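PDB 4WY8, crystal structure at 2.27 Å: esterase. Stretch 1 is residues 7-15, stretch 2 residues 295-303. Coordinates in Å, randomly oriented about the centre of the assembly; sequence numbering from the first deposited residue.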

# COMPACT_ATOMS: atom_id res chain seq x y z
N LEU A 7 13.19 -1.12 -12.29
CA LEU A 7 11.84 -0.76 -12.70
C LEU A 7 11.10 -2.00 -13.14
O LEU A 7 11.70 -2.96 -13.63
CB LEU A 7 11.85 0.26 -13.85
CG LEU A 7 12.44 1.61 -13.47
CD1 LEU A 7 12.42 2.52 -14.70
CD2 LEU A 7 11.69 2.22 -12.29
N LYS A 8 9.78 -1.97 -12.98
CA LYS A 8 8.92 -2.96 -13.59
C LYS A 8 8.86 -2.72 -15.10
O LYS A 8 9.02 -1.58 -15.55
CB LYS A 8 7.52 -2.92 -12.95
CG LYS A 8 7.58 -3.00 -11.43
CD LYS A 8 6.33 -3.62 -10.82
CE LYS A 8 6.46 -3.65 -9.30
NZ LYS A 8 5.15 -3.52 -8.58
N PRO A 9 8.65 -3.79 -15.87
CA PRO A 9 8.60 -3.77 -17.34
C PRO A 9 7.79 -2.61 -17.96
O PRO A 9 8.30 -1.90 -18.82
CB PRO A 9 7.97 -5.13 -17.69
CG PRO A 9 7.99 -5.96 -16.37
CD PRO A 9 8.77 -5.17 -15.37
N TYR A 10 6.54 -2.43 -17.54
CA TYR A 10 5.70 -1.37 -18.10
C TYR A 10 6.35 0.01 -17.92
O TYR A 10 6.47 0.79 -18.89
CB TYR A 10 4.33 -1.42 -17.42
CG TYR A 10 3.29 -0.43 -17.92
CD1 TYR A 10 2.18 -0.86 -18.64
CD2 TYR A 10 3.39 0.93 -17.62
CE1 TYR A 10 1.20 0.03 -19.07
CE2 TYR A 10 2.43 1.83 -18.05
CZ TYR A 10 1.33 1.38 -18.77
OH TYR A 10 0.38 2.29 -19.18
N CYS A 11 6.80 0.27 -16.69
CA CYS A 11 7.38 1.56 -16.31
C CYS A 11 8.72 1.78 -17.01
O CYS A 11 9.06 2.92 -17.37
CB CYS A 11 7.54 1.63 -14.78
SG CYS A 11 5.97 1.93 -13.86
N GLN A 12 9.48 0.70 -17.19
CA GLN A 12 10.70 0.77 -17.99
C GLN A 12 10.37 1.23 -19.41
O GLN A 12 10.93 2.21 -19.93
CB GLN A 12 11.39 -0.59 -18.02
CG GLN A 12 12.71 -0.61 -18.77
CD GLN A 12 13.80 0.16 -18.05
OE1 GLN A 12 14.17 -0.17 -16.91
NE2 GLN A 12 14.32 1.20 -18.70
N ASN A 13 9.41 0.52 -20.00
CA ASN A 13 8.96 0.83 -21.34
C ASN A 13 8.59 2.30 -21.49
O ASN A 13 9.03 2.96 -22.43
CB ASN A 13 7.75 -0.03 -21.71
CG ASN A 13 7.30 0.21 -23.13
OD1 ASN A 13 8.06 -0.02 -24.07
ND2 ASN A 13 6.10 0.76 -23.29
N ILE A 14 7.78 2.80 -20.55
CA ILE A 14 7.38 4.20 -20.57
C ILE A 14 8.60 5.11 -20.48
O ILE A 14 8.73 6.07 -21.25
CB ILE A 14 6.43 4.56 -19.41
CG1 ILE A 14 5.08 3.82 -19.55
CG2 ILE A 14 6.29 6.10 -19.30
CD1 ILE A 14 4.24 4.27 -20.75
N ALA A 15 9.50 4.80 -19.56
CA ALA A 15 10.67 5.64 -19.36
C ALA A 15 11.47 5.77 -20.66
O ALA A 15 11.95 6.86 -20.98
CB ALA A 15 11.54 5.08 -18.25
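Stretch 2 295-303: NLATLSPTG

Stretch 2 packs along one side of the first turns of the stretch 1 helix in a small, mixed contact centred on Tyr10, with a hydrogen bond from Lys8 near one end and an apolar touch from Ile14 at the other. The two stretches lie far apart in sequence and bury 370 Å² between them, both sides summed.

Stretch 1 is helical from Pro9 onward, with Lys8 at the N-cap position. From Leu296 to Ser300 stretch 2 is loop, mostly extended, with Ala297 (phi/psi -69/-30) the exception; a helix begins at Pro301. The two stretches run in opposite directions: Lys8 pairs with Thr302, Tyr10 with Ser300 and Ile14 with Leu296. The CA atoms are closest at the middle pair, 6.1 Å between Tyr10 and Ser300, and separate to 8.5 Å between Lys8 and Thr302 and 9.7 Å between Ile14 and Leu296.

Tyr10 gives up the largest area, 107 Å². Its chi1 is t, and the ring lies along stretch 2, from Ser300 toward Thr298. Ser300 CB sits over one ring face, 3.3 Å from the centroid of the Tyr10 ring and 15° off its normal, a CH-pi contact. The side chain of Ser300 also caps its own helix: Ser300 OG accepts from Gly303 N at 3.0 Å. Thr298 lies at the ring edge, where Tyr10 OH and Thr298 OG1 share a hydrogen bond of 2.7 Å; either hydroxyl could be the donor. Pro301 adds a looser apolar contact, with Tyr10 CD1 4.2 Å from Pro301 CD.

At one end, Lys8 NZ donates to Thr302 OG1 at 3.0 Å. Lys8 NZ is also hydrogen-bonded elsewhere in the structure. At the other end, Leu296 CD1 meets Ile14 CD1 at 3.6 Å. The same Leu296 CD1 lies 4.3 Å from Tyr10 CE2, near the plane of the ring, so this methyl touches both helix residues.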

# COMPACT_ATOMS: atom_id res chain seq x y z
N ASN A 295 -1.70 9.00 -15.94
CA ASN A 295 -2.11 9.93 -17.01
C ASN A 295 -1.89 9.39 -18.42
O ASN A 295 -1.58 10.16 -19.34
CB ASN A 295 -1.37 11.26 -16.87
CG ASN A 295 0.15 11.10 -16.93
OD1 ASN A 295 0.81 10.99 -15.89
ND2 ASN A 295 0.71 11.15 -18.13
N LEU A 296 -2.04 8.09 -18.59
CA LEU A 296 -1.77 7.44 -19.87
C LEU A 296 -3.02 6.73 -20.41
O LEU A 296 -4.05 6.62 -19.71
CB LEU A 296 -0.61 6.46 -19.73
CG LEU A 296 0.66 7.08 -19.12
CD1 LEU A 296 1.73 6.03 -18.89
CD2 LEU A 296 1.23 8.23 -19.98
N ALA A 297 -2.94 6.25 -21.65
CA ALA A 297 -4.10 5.63 -22.29
C ALA A 297 -4.45 4.31 -21.63
O ALA A 297 -5.63 3.90 -21.60
CB ALA A 297 -3.84 5.45 -23.78
N THR A 298 -3.42 3.65 -21.11
CA THR A 298 -3.56 2.36 -20.43
C THR A 298 -3.12 2.47 -18.97
O THR A 298 -2.57 3.47 -18.54
CB THR A 298 -2.72 1.28 -21.09
OG1 THR A 298 -1.37 1.76 -21.16
CG2 THR A 298 -3.23 1.00 -22.50
N LEU A 299 -3.32 1.39 -18.22
CA LEU A 299 -2.98 1.36 -16.81
C LEU A 299 -2.04 0.20 -16.52
O LEU A 299 -2.41 -0.94 -16.75
CB LEU A 299 -4.26 1.25 -15.97
CG LEU A 299 -4.06 1.29 -14.46
CD1 LEU A 299 -3.49 2.64 -14.05
CD2 LEU A 299 -5.40 1.02 -13.78
N SER A 300 -0.86 0.49 -15.97
CA SER A 300 0.12 -0.55 -15.67
C SER A 300 -0.45 -1.51 -14.62
O SER A 300 -1.37 -1.15 -13.90
CB SER A 300 1.44 0.04 -15.18
OG SER A 300 1.38 0.53 -13.85
N PRO A 301 0.08 -2.74 -14.56
CA PRO A 301 -0.36 -3.67 -13.50
C PRO A 301 -0.23 -3.05 -12.09
O PRO A 301 -1.17 -3.13 -11.26
CB PRO A 301 0.58 -4.87 -13.68
CG PRO A 301 0.98 -4.82 -15.15
CD PRO A 301 1.05 -3.36 -15.49
N THR A 302 0.90 -2.41 -11.82
CA THR A 302 1.07 -1.82 -10.50
C THR A 302 0.11 -0.66 -10.31
O THR A 302 -0.38 -0.45 -9.20
CB THR A 302 2.49 -1.31 -10.27
OG1 THR A 302 3.44 -2.30 -10.68
CG2 THR A 302 2.67 -1.00 -8.77
N GLY A 303 -0.18 0.08 -11.38
CA GLY A 303 -1.18 1.14 -11.30
C GLY A 303 -2.50 0.58 -10.79
O GLY A 303 -3.17 1.17 -9.93